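Racemase, putative (Roseobacter denitrificans, PDB 3TCS) is a putative racemase of the mandelate racemase/muconate lactonizing enzyme family that binds magnesium, and possibly has hydro-lyase activity. Local coordinates at residues Lys167-Ala172 / Asp205-Tyr210; Asp199-Ile204 / Gly226-Glu231; Thr211-Ile216 / Thr242-Asp247; His220-His225 / Leu249-Thr254. All coordinates share one frame; numbering follows the deposited sequence.

Contact 1: residues Lys167-Ala172 / Asp205-Tyr210; sequences KVRAGA and DANSCY. With MG (magnesium ion), chain J; DAL (D-alanine), chain L.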
# COMPACT_ATOMS: atom_id res chain seq x y z
N LYS B 167 12.35 -9.40 24.56
CA LYS B 167 11.01 -8.97 24.18
C LYS B 167 10.09 -10.18 23.99
O LYS B 167 10.45 -11.15 23.33
CB LYS B 167 11.04 -8.14 22.89
CG LYS B 167 9.67 -7.50 22.58
CD LYS B 167 9.74 -6.43 21.48
CE LYS B 167 9.78 -7.03 20.08
NZ LYS B 167 9.89 -5.94 19.04
N VAL B 168 8.90 -10.10 24.57
CA VAL B 168 7.92 -11.17 24.45
C VAL B 168 6.63 -10.58 23.89
O VAL B 168 6.58 -9.38 23.58
CB VAL B 168 7.64 -11.85 25.82
CG1 VAL B 168 8.92 -12.49 26.34
CG2 VAL B 168 7.10 -10.84 26.82
N ARG B 169 5.59 -11.40 23.76
CA ARG B 169 4.33 -10.94 23.18
C ARG B 169 3.17 -10.83 24.17
O ARG B 169 3.04 -11.64 25.09
CB ARG B 169 3.90 -11.89 22.06
CG ARG B 169 4.98 -12.15 21.02
CD ARG B 169 5.19 -10.95 20.11
NE ARG B 169 6.56 -10.89 19.61
CZ ARG B 169 6.98 -10.01 18.70
NH1 ARG B 169 6.14 -9.13 18.17
NH2 ARG B 169 8.25 -10.00 18.34
N ALA B 170 2.33 -9.83 23.94
CA ALA B 170 1.15 -9.58 24.76
C ALA B 170 -0.07 -9.70 23.84
O ALA B 170 0.05 -9.52 22.63
CB ALA B 170 1.20 -8.17 25.36
N GLY B 171 -1.22 -10.01 24.43
CA GLY B 171 -2.45 -10.15 23.67
C GLY B 171 -2.37 -11.11 22.49
O GLY B 171 -1.51 -11.98 22.44
N ALA B 172 -3.31 -10.95 21.57
CA ALA B 172 -3.37 -11.77 20.36
C ALA B 172 -3.08 -10.85 19.19
O ALA B 172 -3.52 -9.70 19.18
CB ALA B 172 -4.74 -12.41 20.22
N ASP B 205 5.48 -6.66 23.11
CA ASP B 205 4.89 -6.21 21.85
C ASP B 205 3.47 -6.75 21.78
O ASP B 205 3.26 -7.96 21.89
CB ASP B 205 5.71 -6.77 20.68
CG ASP B 205 5.43 -6.05 19.37
OD1 ASP B 205 4.29 -5.59 19.16
OD2 ASP B 205 6.36 -5.98 18.54
N ALA B 206 2.48 -5.87 21.61
CA ALA B 206 1.08 -6.31 21.56
C ALA B 206 0.54 -6.46 20.14
O ALA B 206 -0.62 -6.84 19.95
CB ALA B 206 0.21 -5.33 22.35
N ASN B 207 1.37 -6.14 19.15
CA ASN B 207 0.99 -6.24 17.75
C ASN B 207 -0.43 -5.81 17.40
O ASN B 207 -1.21 -6.59 16.86
CB ASN B 207 1.26 -7.67 17.25
CG ASN B 207 2.75 -7.99 17.17
OD1 ASN B 207 3.45 -7.52 16.26
ND2 ASN B 207 3.24 -8.77 18.12
N SER B 208 -0.76 -4.56 17.73
CA SER B 208 -2.07 -3.96 17.43
C SER B 208 -3.30 -4.61 18.07
O SER B 208 -4.41 -4.46 17.57
CB SER B 208 -2.28 -3.93 15.91
OG SER B 208 -1.37 -3.06 15.27
N CYS B 209 -3.12 -5.28 19.19
CA CYS B 209 -4.24 -5.96 19.83
C CYS B 209 -5.27 -5.14 20.60
O CYS B 209 -6.47 -5.38 20.49
CB CYS B 209 -3.72 -7.06 20.75
SG CYS B 209 -5.01 -7.89 21.73
N TYR B 210 -4.80 -4.16 21.36
CA TYR B 210 -5.66 -3.38 22.26
C TYR B 210 -6.32 -2.07 21.87
O TYR B 210 -5.90 -1.38 20.94
CB TYR B 210 -4.89 -3.12 23.55
CG TYR B 210 -4.24 -4.33 24.15
CD1 TYR B 210 -5.00 -5.44 24.51
CD2 TYR B 210 -2.86 -4.36 24.40
CE1 TYR B 210 -4.41 -6.55 25.12
CE2 TYR B 210 -2.26 -5.47 25.00
CZ TYR B 210 -3.05 -6.56 25.36
OH TYR B 210 -2.48 -7.64 25.99
MG MG J . 6.70 -5.14 16.68
N DAL L . 8.79 -6.22 16.47
CA DAL L . 8.19 -7.56 16.39
CB DAL L . 9.16 -8.55 15.76
C DAL L . 6.95 -7.51 15.55
O DAL L . 6.05 -6.81 15.87
O HOH W 1 4.66 -4.63 16.69
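Asp205 is held by the backbone on both sides of Arg169: its N donates to Val168 O (3.0 Å), and its O accepts from Ala170 N (2.9 Å), the donor standing above the carbonyl plane. These bonds form a parallel bridge between Arg169 and Asp205 and bring both side chains to one face of the sheet. The Asp205 side chain swings away from its N (chi1 -164°), sending the carboxylate to the active-site magnesium, which OD2 binds at 2.1 Å. OD1 accepts from Asn207 N at 3.0 Å, an Asx turn that fixes the carboxylate's rotation. Such a metal site, at the C-terminal ends of barrel strands, is characteristic of the TIM barrel of the enolase superfamily. The Arg169 chain bends at chi2 (-73°), bringing NH1 to 3.2 Å from Asp205 OD2; OD2 lies obliquely to the guanidinium, and OD1, well out of its plane, is attracted by charge only. The guanidinium turns an edge to the bound D-alanine, NH2 lying 3.1 Å from its CB, while NE is bonded to Ser140 O. A methionine in place of Arg169 would probably leave the Asp205 carboxylate without this neighbouring positive charge and the D-alanine without the flat edge beside it. Farther along, Ala170 CB packs 4.3 Å from Ala206 CB and lies at the edge of the Tyr210 ring, and Ala172 N donates to Cys209 SG.

Contact 2: residues Asp199-Ile204 / Gly226-Glu231; sequences DVDLLI and GFCHFE. With MG (magnesium ion), chain J; DAL (D-alanine), chain L.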
# COMPACT_ATOMS: atom_id res chain seq x y z
N ASP B 199 18.19 -7.44 36.62
CA ASP B 199 19.25 -6.77 35.87
C ASP B 199 19.21 -6.89 34.35
O ASP B 199 20.24 -6.83 33.69
CB ASP B 199 20.61 -7.22 36.40
CG ASP B 199 20.75 -6.98 37.90
OD1 ASP B 199 20.39 -5.88 38.36
OD2 ASP B 199 21.23 -7.89 38.61
N VAL B 200 18.01 -7.09 33.80
CA VAL B 200 17.85 -7.18 32.36
C VAL B 200 16.68 -6.29 31.94
O VAL B 200 15.79 -6.00 32.74
CB VAL B 200 17.56 -8.62 31.89
CG1 VAL B 200 18.71 -9.53 32.25
CG2 VAL B 200 16.26 -9.13 32.49
N ASP B 201 16.70 -5.83 30.70
CA ASP B 201 15.62 -5.00 30.20
C ASP B 201 14.53 -5.91 29.65
O ASP B 201 14.82 -6.91 29.00
CB ASP B 201 16.10 -4.08 29.08
CG ASP B 201 17.01 -2.98 29.58
OD1 ASP B 201 16.64 -2.31 30.57
OD2 ASP B 201 18.08 -2.77 28.98
N LEU B 202 13.28 -5.57 29.92
CA LEU B 202 12.18 -6.37 29.44
C LEU B 202 11.29 -5.51 28.56
O LEU B 202 10.88 -4.41 28.94
CB LEU B 202 11.38 -6.94 30.61
CG LEU B 202 12.18 -7.88 31.52
CD1 LEU B 202 11.31 -8.36 32.67
CD2 LEU B 202 12.69 -9.06 30.69
N LEU B 203 11.00 -6.03 27.37
CA LEU B 203 10.17 -5.36 26.38
C LEU B 203 8.98 -6.24 26.07
O LEU B 203 9.01 -7.45 26.29
CB LEU B 203 10.96 -5.15 25.09
CG LEU B 203 12.27 -4.36 25.09
CD1 LEU B 203 13.36 -5.12 25.86
CD2 LEU B 203 12.70 -4.13 23.65
N ILE B 204 7.91 -5.65 25.55
CA ILE B 204 6.75 -6.45 25.18
C ILE B 204 6.14 -5.84 23.91
O ILE B 204 6.29 -4.64 23.66
CB ILE B 204 5.73 -6.53 26.33
CG1 ILE B 204 4.87 -7.78 26.16
CG2 ILE B 204 4.87 -5.27 26.37
CD1 ILE B 204 4.13 -8.21 27.43
N GLY B 226 8.59 -3.08 36.05
CA GLY B 226 9.78 -2.50 35.44
C GLY B 226 10.05 -2.67 33.96
O GLY B 226 11.18 -2.46 33.55
N PHE B 227 9.06 -3.05 33.16
CA PHE B 227 9.29 -3.18 31.71
C PHE B 227 9.60 -1.77 31.21
O PHE B 227 9.13 -0.79 31.77
CB PHE B 227 8.05 -3.71 30.99
CG PHE B 227 7.95 -5.21 30.97
CD1 PHE B 227 7.87 -5.94 32.15
CD2 PHE B 227 7.91 -5.90 29.76
CE1 PHE B 227 7.74 -7.33 32.13
CE2 PHE B 227 7.79 -7.29 29.72
CZ PHE B 227 7.70 -8.01 30.92
N CYS B 228 10.39 -1.66 30.14
CA CYS B 228 10.76 -0.34 29.64
C CYS B 228 10.35 -0.07 28.20
O CYS B 228 10.69 0.97 27.65
CB CYS B 228 12.27 -0.16 29.74
SG CYS B 228 13.19 -1.33 28.70
N HIS B 229 9.59 -0.99 27.60
CA HIS B 229 9.23 -0.85 26.19
C HIS B 229 7.88 -1.54 25.91
O HIS B 229 7.75 -2.74 26.10
CB HIS B 229 10.40 -1.48 25.41
CG HIS B 229 10.23 -1.53 23.93
ND1 HIS B 229 11.13 -0.93 23.07
CD2 HIS B 229 9.37 -2.23 23.15
CE1 HIS B 229 10.84 -1.27 21.83
NE2 HIS B 229 9.78 -2.06 21.85
N PHE B 230 6.89 -0.75 25.49
CA PHE B 230 5.55 -1.25 25.18
C PHE B 230 5.29 -0.99 23.70
O PHE B 230 4.95 0.13 23.30
CB PHE B 230 4.52 -0.52 26.06
CG PHE B 230 3.13 -1.11 26.01
CD1 PHE B 230 2.87 -2.31 25.37
CD2 PHE B 230 2.07 -0.45 26.64
CE1 PHE B 230 1.58 -2.86 25.35
CE2 PHE B 230 0.78 -0.98 26.64
CZ PHE B 230 0.54 -2.18 25.99
N GLU B 231 5.44 -2.03 22.89
CA GLU B 231 5.30 -1.90 21.45
C GLU B 231 3.93 -2.16 20.83
O GLU B 231 3.25 -3.14 21.18
CB GLU B 231 6.34 -2.80 20.77
CG GLU B 231 6.51 -2.56 19.27
CD GLU B 231 7.73 -3.28 18.73
OE1 GLU B 231 8.70 -3.45 19.50
OE2 GLU B 231 7.74 -3.64 17.53
MG MG J . 6.70 -5.14 16.68
N DAL L . 8.79 -6.22 16.47
CA DAL L . 8.19 -7.56 16.39
CB DAL L . 9.16 -8.55 15.76
C DAL L . 6.95 -7.51 15.55
O DAL L . 6.05 -6.81 15.87
O HOH W 2 13.04 -3.48 32.02
O HOH W 1 4.66 -4.63 16.69
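Leu202 sets its CB squarely over the face of the Phe227 ring, 3.6 Å from the centroid and 6° off the normal, while CD1, on the same side of the ring, comes near CE1. Ile204 approaches the same ring obliquely through CB, and its CG2 meets Phe230 CD1 at 3.7 Å, the two side chains lying side by side and pointing the same way. Helix 212-224 covers this layer through Leu222. It links the two parallel strands, whose axes differ in direction by 16°, in a beta-alpha-beta unit of the barrel. On the face of the sheet that carries Leu203 and His229, Leu203 CD2 stands over the imidazole, 3.6 Å from its centroid. The backbones are joined by Cys228 N to Leu202 O, Ile204 N to His229 O and Glu231 N to Ile204 O (2.9 Å), whereas His229 N is buried without a partner. The His229 ring, trans about chi1 (177°), donates from NE2 to Glu231 OE1 at 2.9 Å, nearly in the ring plane and on the anti side of the carboxylate. The same OE1 forms a salt bridge with Lys167, and Glu231 OE2 binds the magnesium at 2.0 Å.

Contact 3: residues Thr211-Ile216 / Thr242-Asp247; sequences TPDRAI and TKQVTD. With MG (magnesium ion), chain K.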
# COMPACT_ATOMS: atom_id res chain seq x y z
N THR B 211 -7.36 -1.74 22.63
CA THR B 211 -8.07 -0.47 22.49
C THR B 211 -7.25 0.38 23.46
O THR B 211 -6.56 -0.17 24.32
CB THR B 211 -9.52 -0.55 23.00
OG1 THR B 211 -9.52 -0.99 24.37
CG2 THR B 211 -10.34 -1.50 22.16
N PRO B 212 -7.30 1.71 23.34
CA PRO B 212 -6.53 2.54 24.27
C PRO B 212 -6.73 2.23 25.76
O PRO B 212 -5.75 2.14 26.51
CB PRO B 212 -6.95 3.96 23.90
CG PRO B 212 -7.14 3.85 22.43
CD PRO B 212 -7.91 2.55 22.29
N ASP B 213 -7.97 2.05 26.19
CA ASP B 213 -8.24 1.75 27.60
C ASP B 213 -7.60 0.45 28.08
O ASP B 213 -6.99 0.41 29.14
CB ASP B 213 -9.75 1.71 27.88
CG ASP B 213 -10.37 3.08 27.87
OD1 ASP B 213 -9.72 4.03 28.35
OD2 ASP B 213 -11.52 3.22 27.40
N ARG B 214 -7.75 -0.61 27.29
CA ARG B 214 -7.18 -1.89 27.66
C ARG B 214 -5.65 -1.83 27.65
O ARG B 214 -4.99 -2.43 28.50
CB ARG B 214 -7.68 -2.99 26.72
CG ARG B 214 -7.05 -4.36 26.94
CD ARG B 214 -7.16 -4.82 28.40
NE ARG B 214 -6.56 -6.15 28.57
CZ ARG B 214 -6.19 -6.67 29.73
NH1 ARG B 214 -6.34 -5.99 30.86
NH2 ARG B 214 -5.65 -7.88 29.76
N ALA B 215 -5.10 -1.11 26.68
CA ALA B 215 -3.65 -0.97 26.58
C ALA B 215 -3.11 -0.24 27.80
O ALA B 215 -2.02 -0.56 28.30
CB ALA B 215 -3.28 -0.20 25.31
N ILE B 216 -3.85 0.74 28.29
CA ILE B 216 -3.42 1.50 29.45
C ILE B 216 -3.42 0.59 30.69
O ILE B 216 -2.54 0.71 31.55
CB ILE B 216 -4.31 2.74 29.67
CG1 ILE B 216 -4.09 3.72 28.51
CG2 ILE B 216 -3.97 3.40 31.00
CD1 ILE B 216 -5.08 4.88 28.46
N THR B 242 -2.96 5.17 19.57
CA THR B 242 -1.61 4.94 20.07
C THR B 242 -1.13 6.14 20.89
O THR B 242 -0.55 5.98 21.97
CB THR B 242 -0.63 4.71 18.90
OG1 THR B 242 -1.08 3.59 18.12
CG2 THR B 242 0.78 4.43 19.43
N LYS B 243 -1.39 7.34 20.38
CA LYS B 243 -0.98 8.56 21.07
C LYS B 243 -1.62 8.68 22.45
O LYS B 243 -0.98 9.16 23.39
CB LYS B 243 -1.34 9.78 20.21
CG LYS B 243 -1.04 11.12 20.87
CD LYS B 243 -1.33 12.27 19.91
CE LYS B 243 -1.32 13.61 20.62
NZ LYS B 243 0.02 13.98 21.15
N GLN B 244 -2.87 8.25 22.57
CA GLN B 244 -3.57 8.31 23.85
C GLN B 244 -2.82 7.47 24.88
O GLN B 244 -2.66 7.88 26.03
CB GLN B 244 -5.00 7.78 23.70
CG GLN B 244 -5.90 8.11 24.87
CD GLN B 244 -7.24 7.42 24.77
OE1 GLN B 244 -7.82 7.30 23.69
NE2 GLN B 244 -7.76 6.98 25.91
N VAL B 245 -2.37 6.30 24.45
CA VAL B 245 -1.63 5.40 25.32
C VAL B 245 -0.29 6.02 25.70
O VAL B 245 0.08 6.07 26.87
CB VAL B 245 -1.39 4.04 24.61
CG1 VAL B 245 -0.64 3.09 25.54
CG2 VAL B 245 -2.72 3.44 24.19
N THR B 246 0.44 6.50 24.70
CA THR B 246 1.72 7.14 24.93
C THR B 246 1.56 8.27 25.96
O THR B 246 2.34 8.38 26.90
CB THR B 246 2.28 7.73 23.61
OG1 THR B 246 2.48 6.67 22.67
CG2 THR B 246 3.61 8.44 23.85
N ASP B 247 0.54 9.10 25.77
CA ASP B 247 0.31 10.22 26.68
C ASP B 247 -0.06 9.80 28.10
O ASP B 247 0.32 10.46 29.06
CB ASP B 247 -0.79 11.14 26.11
CG ASP B 247 -0.34 11.89 24.86
OD1 ASP B 247 0.89 12.00 24.64
OD2 ASP B 247 -1.20 12.37 24.10
MG MG K . 4.09 8.52 27.95
O HOH W 3 3.50 10.19 28.91
O HOH W 4 6.11 8.71 28.94
O HOH W 5 5.04 9.68 26.42
O HOH W 6 4.99 6.77 26.97
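Val245 presses CG2 between Ala215 CB (3.8 Å) and Pro212 CA (3.9 Å), the closest apolar meeting of two neighbouring helices on the outside of the barrel. The axes of segments 212-216 and 242-247 run in roughly the same direction, 31° apart and 9.1 Å at closest approach, as expected for successive helices of a TIM barrel. Gln244 extends the contact toward solvent: its extended chain meets Pro212 at about a right angle, placing OE1 3.5 Å from Pro212 CB, an apolar-to-amide contact. Ile216 completes the border, CD1 approaching the Gln244 amide and CG1 lying near Val245 CA. The isopropyl group of Val245 has CG1 anti to the backbone N (chi1 -179°), which puts CG2 beside that N and toward the other helix, while CG1 packs on Val253 of the strand beneath. Pro212 and Ala215 owe their places to the first helical turn, where Thr211 is the N-cap: OG1 accepts a weak bond from Arg214 N, and Ala215 N donates to Thr211 O. On the second helix, Thr246 takes no part in the packing; its OG1 bonds to Ala273 O, and its carbonyl O binds a second magnesium at 2.0 Å, alongside Leu249 O and four waters.

Contact 4: residues His220-His225 / Leu249-Thr254; sequences HMLQDH and LDIDVT. With MG (magnesium ion), chain K.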
# COMPACT_ATOMS: atom_id res chain seq x y z
N HIS B 220 -0.05 -0.37 32.85
CA HIS B 220 0.16 -0.27 34.29
C HIS B 220 0.82 -1.53 34.83
O HIS B 220 1.67 -1.46 35.72
CB HIS B 220 -1.18 0.00 34.98
CG HIS B 220 -1.72 1.38 34.72
ND1 HIS B 220 -3.05 1.70 34.88
CD2 HIS B 220 -1.10 2.51 34.32
CE1 HIS B 220 -3.22 2.98 34.59
NE2 HIS B 220 -2.05 3.49 34.25
N MET B 221 0.44 -2.69 34.29
CA MET B 221 1.05 -3.94 34.74
C MET B 221 2.52 -3.96 34.35
O MET B 221 3.37 -4.40 35.11
CB MET B 221 0.35 -5.14 34.10
CG MET B 221 -1.12 -5.26 34.43
SD MET B 221 -1.76 -6.86 33.89
CE MET B 221 -2.08 -6.56 32.17
N LEU B 222 2.82 -3.47 33.14
CA LEU B 222 4.20 -3.43 32.66
C LEU B 222 5.03 -2.52 33.56
O LEU B 222 6.13 -2.88 33.98
CB LEU B 222 4.24 -2.94 31.21
CG LEU B 222 3.57 -3.86 30.18
CD1 LEU B 222 3.45 -3.14 28.84
CD2 LEU B 222 4.37 -5.15 30.04
N GLN B 223 4.50 -1.33 33.85
CA GLN B 223 5.22 -0.40 34.71
C GLN B 223 5.42 -1.00 36.11
O GLN B 223 6.46 -0.79 36.73
CB GLN B 223 4.46 0.93 34.81
CG GLN B 223 4.24 1.59 33.46
CD GLN B 223 3.48 2.89 33.56
OE1 GLN B 223 2.79 3.16 34.56
NE2 GLN B 223 3.58 3.71 32.53
N ASP B 224 4.43 -1.75 36.59
CA ASP B 224 4.52 -2.37 37.92
C ASP B 224 5.64 -3.41 38.00
O ASP B 224 6.05 -3.79 39.10
CB ASP B 224 3.21 -3.07 38.30
CG ASP B 224 2.07 -2.09 38.55
OD1 ASP B 224 2.33 -0.90 38.80
OD2 ASP B 224 0.90 -2.54 38.50
N HIS B 225 6.12 -3.88 36.86
CA HIS B 225 7.20 -4.86 36.87
C HIS B 225 8.45 -4.39 36.15
O HIS B 225 9.27 -5.19 35.70
CB HIS B 225 6.72 -6.19 36.29
CG HIS B 225 5.66 -6.85 37.12
ND1 HIS B 225 4.33 -6.52 37.03
CD2 HIS B 225 5.76 -7.76 38.12
CE1 HIS B 225 3.65 -7.20 37.93
NE2 HIS B 225 4.49 -7.96 38.61
N LEU B 249 0.70 6.73 29.61
CA LEU B 249 1.72 5.90 30.24
C LEU B 249 3.10 6.53 30.36
O LEU B 249 3.50 7.36 29.53
CB LEU B 249 1.86 4.59 29.48
CG LEU B 249 0.65 3.66 29.43
CD1 LEU B 249 1.00 2.44 28.60
CD2 LEU B 249 0.27 3.25 30.85
N ASP B 250 3.84 6.13 31.39
CA ASP B 250 5.20 6.61 31.61
C ASP B 250 6.14 5.75 30.77
O ASP B 250 7.09 6.25 30.18
CB ASP B 250 5.59 6.49 33.08
CG ASP B 250 4.84 7.47 33.97
OD1 ASP B 250 4.77 8.66 33.62
OD2 ASP B 250 4.33 7.04 35.04
N ILE B 251 5.87 4.44 30.74
CA ILE B 251 6.70 3.50 29.99
C ILE B 251 6.75 3.93 28.52
O ILE B 251 5.77 4.44 27.99
CB ILE B 251 6.13 2.07 30.10
CG1 ILE B 251 7.05 1.07 29.40
CG2 ILE B 251 4.73 2.01 29.51
CD1 ILE B 251 6.66 -0.38 29.66
N ASP B 252 7.90 3.75 27.86
CA ASP B 252 8.02 4.13 26.46
C ASP B 252 7.06 3.31 25.59
O ASP B 252 6.97 2.09 25.73
CB ASP B 252 9.45 3.89 25.93
CG ASP B 252 10.45 4.94 26.42
OD1 ASP B 252 10.05 6.07 26.77
OD2 ASP B 252 11.65 4.62 26.42
N VAL B 253 6.34 3.98 24.70
CA VAL B 253 5.43 3.32 23.77
C VAL B 253 6.09 3.46 22.40
O VAL B 253 6.51 4.55 22.01
CB VAL B 253 4.04 3.98 23.75
CG1 VAL B 253 3.18 3.38 22.64
CG2 VAL B 253 3.36 3.77 25.10
N THR B 254 6.19 2.35 21.68
CA THR B 254 6.87 2.34 20.40
C THR B 254 6.03 1.79 19.25
O THR B 254 5.01 1.15 19.46
CB THR B 254 8.14 1.47 20.51
OG1 THR B 254 7.77 0.09 20.44
CG2 THR B 254 8.83 1.71 21.85
MG MG K . 4.09 8.52 27.95
O HOH W 4 6.11 8.71 28.94
O HOH W 6 4.99 6.77 26.97
O HOH W 5 5.04 9.68 26.42
O HOH W 3 3.50 10.19 28.91
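Leu249 meets the helix with CD2, which lies 3.8 Å from His220 CD2 and obliquely to that imidazole, and it also touches the Gln223 amide. Leu249 O is a ligand of the second magnesium, at 2.0 Å. At Asp250 the chain passes beside the end of Gln223, whose extended chain brings the amide to the backbone N of both Asp250 and Ile251; Asp250 O accepts from a metal-bound water at 2.9 Å. Ile251 follows, and its CG1 branch, pointing away from the backbone N (chi1 -175°), carries CD1 to 3.8 Å from Leu222 CB, while Ile251 CB packs along Gln223 CG. Ile251 O accepts from another metal-bound water at 2.7 Å. Beyond Ile251 the chain runs into the barrel strand, Asp252 pairing with Phe230 of the neighbouring strand, so the contact ties the end of helix 212-224 to the loop leading into the next strand of the TIM barrel. A leucine in place of Gln223 would probably leave the backbone N atoms of Asp250 and Ile251 without a polar group beside them. The loop thus presents carbonyl oxygens to the metal and its waters and amide nitrogens to the Gln223 side, and the magnesium would probably polarise the Leu249-Asp250 peptide bond between them.

Overall arrangement
From the N terminus, contact 1 closes the first loop, joining strand 165-169 to the turn after strand 201-205 across helix 184-196. Contact 2 opens before contact 1 has closed, so these two cross; it pairs strand 201-205 with strand 229-231. Contacts 3 and 4 both start on helix 212-224, within the span of contact 2, and end beyond it, crossing contact 2 and each other; none nests. Contacts 1 and 2 share the active-site magnesium, through Asp205 and Glu231, and the Lys167-Glu231 salt bridge also joins them, whereas contacts 3 and 4 share the second magnesium and meet at Val253. Strand is thus tied to strand (contacts 1 and 2), helix to helix (contact 3) and helix to loop (contact 4).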